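Local coordinates for transcriptional regulator (Enterococcus faecalis, PDB 3QFI), which is probably a transcriptional regulator of the LytR-CpsA-Psr family, an alpha/beta protein whose precise role is not defined, at residues D69-D74 / I92-E97; K115-A120 / K195-V200. All coordinates share one frame; numbering follows the deposited sequence.

Interaction 1. Residues D69-D74 / I92-E97; sequences DIVGND and INTVQE
A type II beta turn at the tip of the two-stranded hairpin 67-70/75-78 packs against helix 80-98, the helix that follows the hairpin in the chain. I70, V71, G72 and N73 form the turn, closed by the bond from N73 N to I70 O (2.8 Å). G72 occupies its third position with phi at 102°, where a CB would be pushed against V71 O, so glycine suits the place. V71, just before it, makes the main apolar contact. Its CB points at the helix, and with CG1 anti to the backbone N (chi1 -176°) the two methyls are spread over successive turns. CG1 lies 3.9 Å from N93 CB, while CG2 meets E97 CG at 3.4 Å; V71 crosses both side chains at about a right angle. A compact branched residue thus covers the i and i+4 positions through their aliphatic carbons. E97 contributes its CB and CG and bends at chi2 (-64°), turning its carboxylate away from the methyl. I70 instead directs its CB away from 92-97 and packs on M90, T75 and D77. T94 faces the I70-V71 backbone junction; its OG1 lies beside its own backbone N and hydrogen-bonds to M90 O one turn back. T94 OG1 also accepts a weak, bent bond from V71 N (3.0 Å), so a threonine can serve helix and turn together. T94 CG2 lies 3.7 Å from D69 O, and a water completes the polar join, donating to D69 O at 3.0 Å and to T94 O at 2.7 Å.

Interaction 2. Residues K115-A120 / K195-V200; sequences KDLIDA and KILDAV
With CG anti to the backbone N in both residues, D116 (chi1 -170°) and L117 (chi1 179°) extend from helix 111-120 to different parts of the segment 195-200. On the other side L197, with chi1 at -95°, brings its CD1 toward the helix, where this methyl makes the closest apolar contacts. L197 CD1 fits between L117 CD1 and A120 CB, 3.3 Å from each, the two leucines crossing obliquely. Alanine suits position 120 because its single methyl lets the backbone of 195-200 approach closely: the CA atoms of A120 and L197 are 5.6 Å apart. L197 also touches V121, just past A120, and L117 packs on I180 of helix 166-184, so the leucine pair is continuous with the packing of a second helix. In the alpha/beta fold, residues 196-200 are a 3-10 segment leading to strand 204-206, the edge strand beside 105-109, while helix 111-120 follows 105-109 directly. The contact therefore joins the connections of two neighbouring strands. V200 points its CB at the helix, with CG2 anti to the backbone N, and V200 CG2 makes a looser touch at 4.3 Å to L117 CB. Beside these carbons the carboxylate of D116 comes over A199, D116 OD2 being modelled 2.7 Å from A199 O; both are acceptors and not hydrogen-bonded, and at this resolution the short spacing carries little weight. D116 OD2 also lies 4.2 Å from V200 CB.

Overall arrangement
Interaction 1 closes before interaction 2 opens along the chain, and the two do not touch: their centres are 31 Å apart and their nearest atoms about 17 Å. What relates them is the six-stranded mixed sheet. Strand 56-62, second from one edge, leads into the hairpin of interaction 1; helix 80-98 then runs to strand 105-109, second from the other edge, which leads into helix 111-120 of interaction 2. That contact adds residues 195-200, far along the chain, just ahead of edge strand 204-206. One contact is local, packing a hairpin turn on the helix that follows it, whereas the other brings sequence-distant parts together at the surface.

Interaction 1. Residues D69-D74 / I92-E97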
# COMPACT_ATOMS: atom_id res chain seq x y z
N ASP A 69 14.41 3.95 9.21
CA ASP A 69 15.74 3.87 8.67
C ASP A 69 15.58 3.71 7.17
O ASP A 69 14.72 2.95 6.70
CB ASP A 69 16.49 2.68 9.28
CG ASP A 69 16.89 2.92 10.72
OD1 ASP A 69 17.56 3.95 10.96
OD2 ASP A 69 16.53 2.12 11.61
N ILE A 70 16.36 4.47 6.41
CA ILE A 70 16.30 4.39 4.96
C ILE A 70 17.37 3.38 4.60
O ILE A 70 18.51 3.76 4.37
CB ILE A 70 16.65 5.73 4.29
CG1 ILE A 70 15.81 6.86 4.87
CG2 ILE A 70 16.44 5.61 2.78
CD1 ILE A 70 14.33 6.76 4.58
N VAL A 71 17.00 2.11 4.55
CA VAL A 71 17.96 1.05 4.26
C VAL A 71 18.76 1.30 2.99
O VAL A 71 18.21 1.46 1.90
CB VAL A 71 17.25 -0.34 4.22
CG1 VAL A 71 18.26 -1.46 4.00
CG2 VAL A 71 16.50 -0.57 5.52
N GLY A 72 20.07 1.35 3.14
CA GLY A 72 20.90 1.61 1.99
C GLY A 72 21.39 3.05 1.95
O GLY A 72 22.42 3.32 1.33
N ASN A 73 20.68 3.98 2.59
CA ASN A 73 21.13 5.38 2.59
C ASN A 73 21.90 5.74 3.88
O ASN A 73 22.50 6.82 3.99
CB ASN A 73 19.92 6.32 2.42
CG ASN A 73 20.32 7.71 1.91
OD1 ASN A 73 20.85 7.85 0.80
ND2 ASN A 73 20.05 8.74 2.71
N ASP A 74 21.91 4.82 4.84
CA ASP A 74 22.61 5.01 6.11
C ASP A 74 22.15 6.27 6.83
O ASP A 74 22.95 6.99 7.43
CB ASP A 74 24.12 5.05 5.89
CG ASP A 74 24.74 3.67 5.85
OD1 ASP A 74 24.25 2.81 5.07
OD2 ASP A 74 25.72 3.42 6.58
N ILE A 92 11.61 -0.99 -1.33
CA ILE A 92 11.30 -2.35 -0.91
C ILE A 92 12.08 -2.70 0.35
O ILE A 92 11.51 -3.19 1.31
CB ILE A 92 11.66 -3.37 -2.00
CG1 ILE A 92 10.77 -3.17 -3.23
CG2 ILE A 92 11.50 -4.76 -1.45
CD1 ILE A 92 11.19 -4.02 -4.43
N ASN A 93 13.38 -2.45 0.36
CA ASN A 93 14.18 -2.78 1.54
C ASN A 93 13.73 -2.03 2.79
O ASN A 93 13.53 -2.64 3.83
CB ASN A 93 15.67 -2.52 1.27
CG ASN A 93 16.29 -3.58 0.37
OD1 ASN A 93 17.50 -3.64 0.19
ND2 ASN A 93 15.45 -4.43 -0.21
N THR A 94 13.55 -0.71 2.67
CA THR A 94 13.12 0.16 3.77
C THR A 94 11.80 -0.32 4.37
O THR A 94 11.65 -0.39 5.59
CB THR A 94 12.99 1.63 3.26
OG1 THR A 94 14.29 2.21 3.19
CG2 THR A 94 12.11 2.47 4.18
N VAL A 95 10.85 -0.65 3.51
CA VAL A 95 9.58 -1.16 3.98
C VAL A 95 9.78 -2.55 4.64
O VAL A 95 9.15 -2.83 5.66
CB VAL A 95 8.55 -1.25 2.83
CG1 VAL A 95 7.28 -1.91 3.31
CG2 VAL A 95 8.22 0.16 2.31
N GLN A 96 10.65 -3.40 4.07
CA GLN A 96 10.93 -4.74 4.62
C GLN A 96 11.48 -4.68 6.04
O GLN A 96 11.32 -5.63 6.81
CB GLN A 96 11.94 -5.53 3.76
CG GLN A 96 11.38 -6.30 2.55
CD GLN A 96 12.38 -7.34 1.97
OE1 GLN A 96 13.57 -7.05 1.81
NE2 GLN A 96 11.88 -8.52 1.64
N GLU A 97 12.16 -3.59 6.37
CA GLU A 97 12.72 -3.40 7.70
C GLU A 97 11.66 -2.79 8.62
O GLU A 97 11.59 -3.12 9.80
CB GLU A 97 13.95 -2.48 7.66
CG GLU A 97 15.27 -3.16 7.26
CD GLU A 97 15.74 -4.23 8.26
OE1 GLU A 97 15.16 -5.34 8.26
OE2 GLU A 97 16.68 -3.95 9.04
O HOH W 1 12.79 0.87 7.63

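Interaction 2. Residues K115-A120 / K195-V200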
# COMPACT_ATOMS: atom_id res chain seq x y z
N LYS A 115 -5.02 4.95 -14.51
CA LYS A 115 -6.25 5.41 -15.14
C LYS A 115 -6.71 4.38 -16.17
O LYS A 115 -7.91 4.14 -16.30
CB LYS A 115 -6.03 6.77 -15.78
CG LYS A 115 -7.12 7.19 -16.73
CD LYS A 115 -6.77 8.54 -17.36
CE LYS A 115 -7.48 8.71 -18.69
NZ LYS A 115 -8.94 8.44 -18.55
N ASP A 116 -5.77 3.74 -16.87
CA ASP A 116 -6.13 2.75 -17.87
C ASP A 116 -6.56 1.42 -17.25
O ASP A 116 -7.34 0.67 -17.83
CB ASP A 116 -4.96 2.49 -18.83
CG ASP A 116 -5.36 1.64 -20.04
OD1 ASP A 116 -6.29 2.05 -20.78
OD2 ASP A 116 -4.76 0.56 -20.26
N LEU A 117 -6.04 1.14 -16.06
CA LEU A 117 -6.38 -0.09 -15.36
C LEU A 117 -7.83 -0.03 -14.89
O LEU A 117 -8.52 -1.05 -14.83
CB LEU A 117 -5.46 -0.29 -14.16
CG LEU A 117 -5.67 -1.53 -13.28
CD1 LEU A 117 -5.54 -2.78 -14.12
CD2 LEU A 117 -4.66 -1.53 -12.13
N ILE A 118 -8.29 1.17 -14.55
CA ILE A 118 -9.65 1.33 -14.09
C ILE A 118 -10.59 1.18 -15.27
O ILE A 118 -11.63 0.54 -15.16
CB ILE A 118 -9.84 2.68 -13.37
CG1 ILE A 118 -8.94 2.72 -12.13
CG2 ILE A 118 -11.29 2.88 -12.96
CD1 ILE A 118 -9.04 3.99 -11.30
N ASP A 119 -10.21 1.74 -16.42
CA ASP A 119 -11.05 1.63 -17.61
C ASP A 119 -11.00 0.25 -18.26
O ASP A 119 -11.97 -0.20 -18.86
CB ASP A 119 -10.67 2.68 -18.64
CG ASP A 119 -10.96 4.09 -18.17
OD1 ASP A 119 -12.00 4.27 -17.49
OD2 ASP A 119 -10.17 5.00 -18.47
N ALA A 120 -9.87 -0.43 -18.12
CA ALA A 120 -9.68 -1.75 -18.69
C ALA A 120 -10.53 -2.79 -17.95
O ALA A 120 -10.76 -3.89 -18.46
CB ALA A 120 -8.21 -2.15 -18.62
N LYS A 195 -5.98 -10.36 -20.56
CA LYS A 195 -5.08 -10.12 -21.70
C LYS A 195 -5.18 -8.68 -22.21
O LYS A 195 -4.18 -8.07 -22.59
CB LYS A 195 -5.42 -11.10 -22.83
CG LYS A 195 -4.30 -11.34 -23.86
CD LYS A 195 -4.10 -10.16 -24.81
CE LYS A 195 -3.03 -10.48 -25.85
NZ LYS A 195 -2.77 -9.33 -26.75
N ILE A 196 -6.39 -8.13 -22.20
CA ILE A 196 -6.62 -6.77 -22.67
C ILE A 196 -6.05 -5.78 -21.66
O ILE A 196 -5.66 -4.66 -22.00
CB ILE A 196 -8.14 -6.50 -22.87
CG1 ILE A 196 -8.73 -7.54 -23.83
CG2 ILE A 196 -8.36 -5.08 -23.40
CD1 ILE A 196 -8.13 -7.53 -25.23
N LEU A 197 -5.99 -6.21 -20.40
CA LEU A 197 -5.45 -5.39 -19.33
C LEU A 197 -4.03 -4.95 -19.63
O LEU A 197 -3.58 -3.94 -19.12
CB LEU A 197 -5.48 -6.16 -18.00
CG LEU A 197 -6.68 -5.96 -17.08
CD1 LEU A 197 -6.77 -4.49 -16.71
CD2 LEU A 197 -7.96 -6.41 -17.74
N ASP A 198 -3.33 -5.69 -20.48
CA ASP A 198 -1.96 -5.36 -20.84
C ASP A 198 -1.77 -3.92 -21.30
O ASP A 198 -0.65 -3.42 -21.33
CB ASP A 198 -1.44 -6.30 -21.91
CG ASP A 198 -1.16 -7.68 -21.37
OD1 ASP A 198 -0.43 -7.78 -20.35
OD2 ASP A 198 -1.67 -8.67 -21.95
N ALA A 199 -2.87 -3.27 -21.66
CA ALA A 199 -2.84 -1.87 -22.10
C ALA A 199 -2.29 -0.99 -20.98
O ALA A 199 -2.21 0.24 -21.11
CB ALA A 199 -4.24 -1.41 -22.48
N VAL A 200 -1.93 -1.62 -19.87
CA VAL A 200 -1.38 -0.88 -18.74
C VAL A 200 0.08 -1.28 -18.53
O VAL A 200 0.75 -0.76 -17.63
CB VAL A 200 -2.17 -1.16 -17.45
CG1 VAL A 200 -1.88 -2.56 -16.94
CG2 VAL A 200 -1.82 -0.12 -16.41